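Local atomic coordinates of DNA endonuclease i-cvui (Chlorella vulgaris, PDB entry 5A77), a protein that is a LAGLIDADG endonuclease that cuts double-stranded DNA at a long recognition site, probably to let its intron spread by homing. Residues Q53-I56 / L57-Q61. Sequence-based numbering, arbitrary orientation.
Sequences QHFI and LLDIQ. Unlike the reference sequence in segment 53-56: Gln53 (reference Arg).
His54 and Leu58, one turn apart, meet in helix 55-64 and the residues leading into it, a helix packed against the antiparallel sheet of the LAGLIDADG endonuclease fold. With CG of His54 swung away from the backbone N (chi1 -179°), the imidazole stands out from the helix and leans toward Leu58, whose CD1 comes up to the ring edge, in its plane, 4.0 Å from His54 CD2. On the ring, ND1 is hydrogen-bonded to Ser77 OG of strand 76-82, which ties the imidazole to the sheet.

A second i to i+4 pair lies one residue on. Phe55 holds its ring between its own N and carbonyl carbon (chi1 70°), and Asp59 OD2 stands in the ring plane at the edge, 3.9 Å from Phe55 CD1. The carboxylate is turned 69° from the ring, so the two are far from stacked. Ile56 CD1 comes to the same oxygen, its side chain crossing that of Asp59 at about a right angle. The buried side is largely apolar: Ile56 and Ile60 pack on Trp14, while Leu57 faces Val47 and Phe79. Leu100 of the second subunit packs on Phe55 and Ile56.

Leu57 N makes an i to i+3 bond to His54 O from above the carbonyl plane. Ile60 N bonds only weakly to Ile56 O. Phe55 O takes two donors, Leu58 N weakly and Asp59 N well, the latter in the carbonyl plane at 3.0 Å.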
ATOM      1  N   GLN B  53       9.912  -1.061 -10.071  1.00 49.95           N
ATOM      2  CA  GLN B  53       9.697  -2.414  -9.594  1.00 47.67           C
ATOM      3  C   GLN B  53       8.485  -3.011 -10.251  1.00 48.62           C
ATOM      4  O   GLN B  53       7.623  -3.601  -9.597  1.00 46.66           O
ATOM      5  CB  GLN B  53       9.552  -2.443  -8.082  1.00 52.13           C
ATOM      6  CG  GLN B  53      10.156  -1.252  -7.372  1.00 55.05           C
ATOM      7  CD  GLN B  53      10.288  -1.518  -5.895  1.00 58.32           C
ATOM      8  OE1 GLN B  53      10.892  -2.513  -5.493  1.00 58.03           O
ATOM      9  NE2 GLN B  53       9.672  -0.670  -5.074  1.00 56.53           N
ATOM     10  N   HIS B  54       8.461  -2.861 -11.569  1.00 50.49           N
ATOM     11  CA  HIS B  54       7.459  -3.437 -12.442  1.00 41.64           C
ATOM     12  C   HIS B  54       7.247  -4.925 -12.162  1.00 43.07           C
ATOM     13  O   HIS B  54       6.162  -5.458 -12.388  1.00 44.63           O
ATOM     14  CB  HIS B  54       7.893  -3.201 -13.890  1.00 47.14           C
ATOM     15  CG  HIS B  54       6.935  -3.730 -14.916  1.00 48.76           C
ATOM     16  ND1 HIS B  54       6.076  -2.905 -15.620  1.00 43.48           N
ATOM     17  CD2 HIS B  54       6.705  -4.975 -15.369  1.00 44.94           C
ATOM     18  CE1 HIS B  54       5.367  -3.622 -16.458  1.00 47.76           C
ATOM     19  NE2 HIS B  54       5.727  -4.907 -16.322  1.00 46.09           N
ATOM     20  N   PHE B  55       8.275  -5.593 -11.646  1.00 46.09           N
ATOM     21  CA  PHE B  55       8.213  -7.041 -11.457  1.00 45.96           C
ATOM     22  C   PHE B  55       7.127  -7.496 -10.475  1.00 45.64           C
ATOM     23  O   PHE B  55       6.564  -8.581 -10.643  1.00 43.68           O
ATOM     24  CB  PHE B  55       9.583  -7.591 -11.015  1.00 47.30           C
ATOM     25  CG  PHE B  55       9.998  -7.216  -9.605  1.00 44.09           C
ATOM     26  CD1 PHE B  55       9.634  -8.008  -8.524  1.00 44.76           C
ATOM     27  CD2 PHE B  55      10.813  -6.116  -9.377  1.00 46.72           C
ATOM     28  CE1 PHE B  55      10.021  -7.676  -7.229  1.00 46.85           C
ATOM     29  CE2 PHE B  55      11.222  -5.780  -8.086  1.00 49.35           C
ATOM     30  CZ  PHE B  55      10.822  -6.560  -7.009  1.00 45.73           C
ATOM     31  N   ILE B  56       6.833  -6.676  -9.466  1.00 44.77           N
ATOM     32  CA  ILE B  56       5.843  -7.040  -8.444  1.00 44.94           C
ATOM     33  C   ILE B  56       4.419  -7.206  -9.048  1.00 40.90           C
ATOM     34  O   ILE B  56       3.647  -8.052  -8.597  1.00 36.51           O
ATOM     35  CB  ILE B  56       5.833  -5.999  -7.271  1.00 42.99           C
ATOM     36  CG1 ILE B  56       5.268  -6.607  -5.978  1.00 42.87           C
ATOM     37  CG2 ILE B  56       5.105  -4.709  -7.645  1.00 40.97           C
ATOM     38  CD1 ILE B  56       6.138  -7.704  -5.372  1.00 45.34           C
ATOM     39  N   LEU B  57       4.098  -6.424 -10.077  1.00 33.55           N
ATOM     40  CA  LEU B  57       2.803  -6.515 -10.743  1.00 40.44           C
ATOM     41  C   LEU B  57       2.660  -7.801 -11.582  1.00 43.69           C
ATOM     42  O   LEU B  57       1.554  -8.323 -11.757  1.00 38.42           O
ATOM     43  CB  LEU B  57       2.581  -5.288 -11.627  1.00 38.86           C
ATOM     44  CG  LEU B  57       2.622  -3.962 -10.877  1.00 35.97           C
ATOM     45  CD1 LEU B  57       2.306  -2.822 -11.810  1.00 36.23           C
ATOM     46  CD2 LEU B  57       1.619  -3.998  -9.741  1.00 38.18           C
ATOM     47  N   LEU B  58       3.785  -8.297 -12.101  1.00 41.56           N
ATOM     48  CA  LEU B  58       3.831  -9.593 -12.769  1.00 38.31           C
ATOM     49  C   LEU B  58       3.717 -10.734 -11.756  1.00 43.86           C
ATOM     50  O   LEU B  58       3.122 -11.764 -12.057  1.00 45.46           O
ATOM     51  CB  LEU B  58       5.118  -9.738 -13.579  1.00 41.63           C
ATOM     52  CG  LEU B  58       5.335  -8.709 -14.694  1.00 43.92           C
ATOM     53  CD1 LEU B  58       6.670  -8.947 -15.399  1.00 42.53           C
ATOM     54  CD2 LEU B  58       4.179  -8.719 -15.691  1.00 37.50           C
ATOM     55  N   ASP B  59       4.287 -10.556 -10.560  1.00 44.43           N
ATOM     56  CA  ASP B  59       4.074 -11.512  -9.468  1.00 43.87           C
ATOM     57  C   ASP B  59       2.587 -11.579  -9.064  1.00 43.81           C
ATOM     58  O   ASP B  59       2.073 -12.631  -8.689  1.00 43.92           O
ATOM     59  CB  ASP B  59       4.902 -11.150  -8.236  1.00 45.19           C
ATOM     60  CG  ASP B  59       6.390 -11.383  -8.424  1.00 54.00           C
ATOM     61  OD1 ASP B  59       6.795 -12.059  -9.402  1.00 58.38           O
ATOM     62  OD2 ASP B  59       7.160 -10.901  -7.559  1.00 54.17           O
ATOM     63  N   ILE B  60       1.904 -10.446  -9.122  1.00 38.07           N
ATOM     64  CA  ILE B  60       0.519 -10.402  -8.685  1.00 44.26           C
ATOM     65  C   ILE B  60      -0.356 -11.069  -9.733  1.00 46.19           C
ATOM     66  O   ILE B  60      -1.283 -11.801  -9.408  1.00 45.32           O
ATOM     67  CB  ILE B  60       0.052  -8.958  -8.420  1.00 41.89           C
ATOM     68  CG1 ILE B  60       0.708  -8.426  -7.140  1.00 37.71           C
ATOM     69  CG2 ILE B  60      -1.466  -8.903  -8.299  1.00 39.52           C
ATOM     70  CD1 ILE B  60       0.681  -6.925  -6.994  1.00 35.63           C
ATOM     71  N   GLN B  61      -0.025 -10.837 -10.996  1.00 45.81           N
ATOM     72  CA  GLN B  61      -0.729 -11.472 -12.099  1.00 44.33           C
ATOM     73  C   GLN B  61      -0.621 -12.989 -12.043  1.00 48.20           C
ATOM     74  O   GLN B  61      -1.593 -13.694 -12.324  1.00 53.22           O
ATOM     75  CB  GLN B  61      -0.192 -10.966 -13.433  1.00 42.15           C
ATOM     76  CG  GLN B  61      -0.832 -11.633 -14.625  1.00 44.78           C
ATOM     77  CD  GLN B  61      -0.177 -11.229 -15.927  1.00 48.21           C
ATOM     78  OE1 GLN B  61       0.968 -11.603 -16.209  1.00 48.57           O
ATOM     79  NE2 GLN B  61      -0.899 -10.453 -16.733  1.00 46.31           N
TER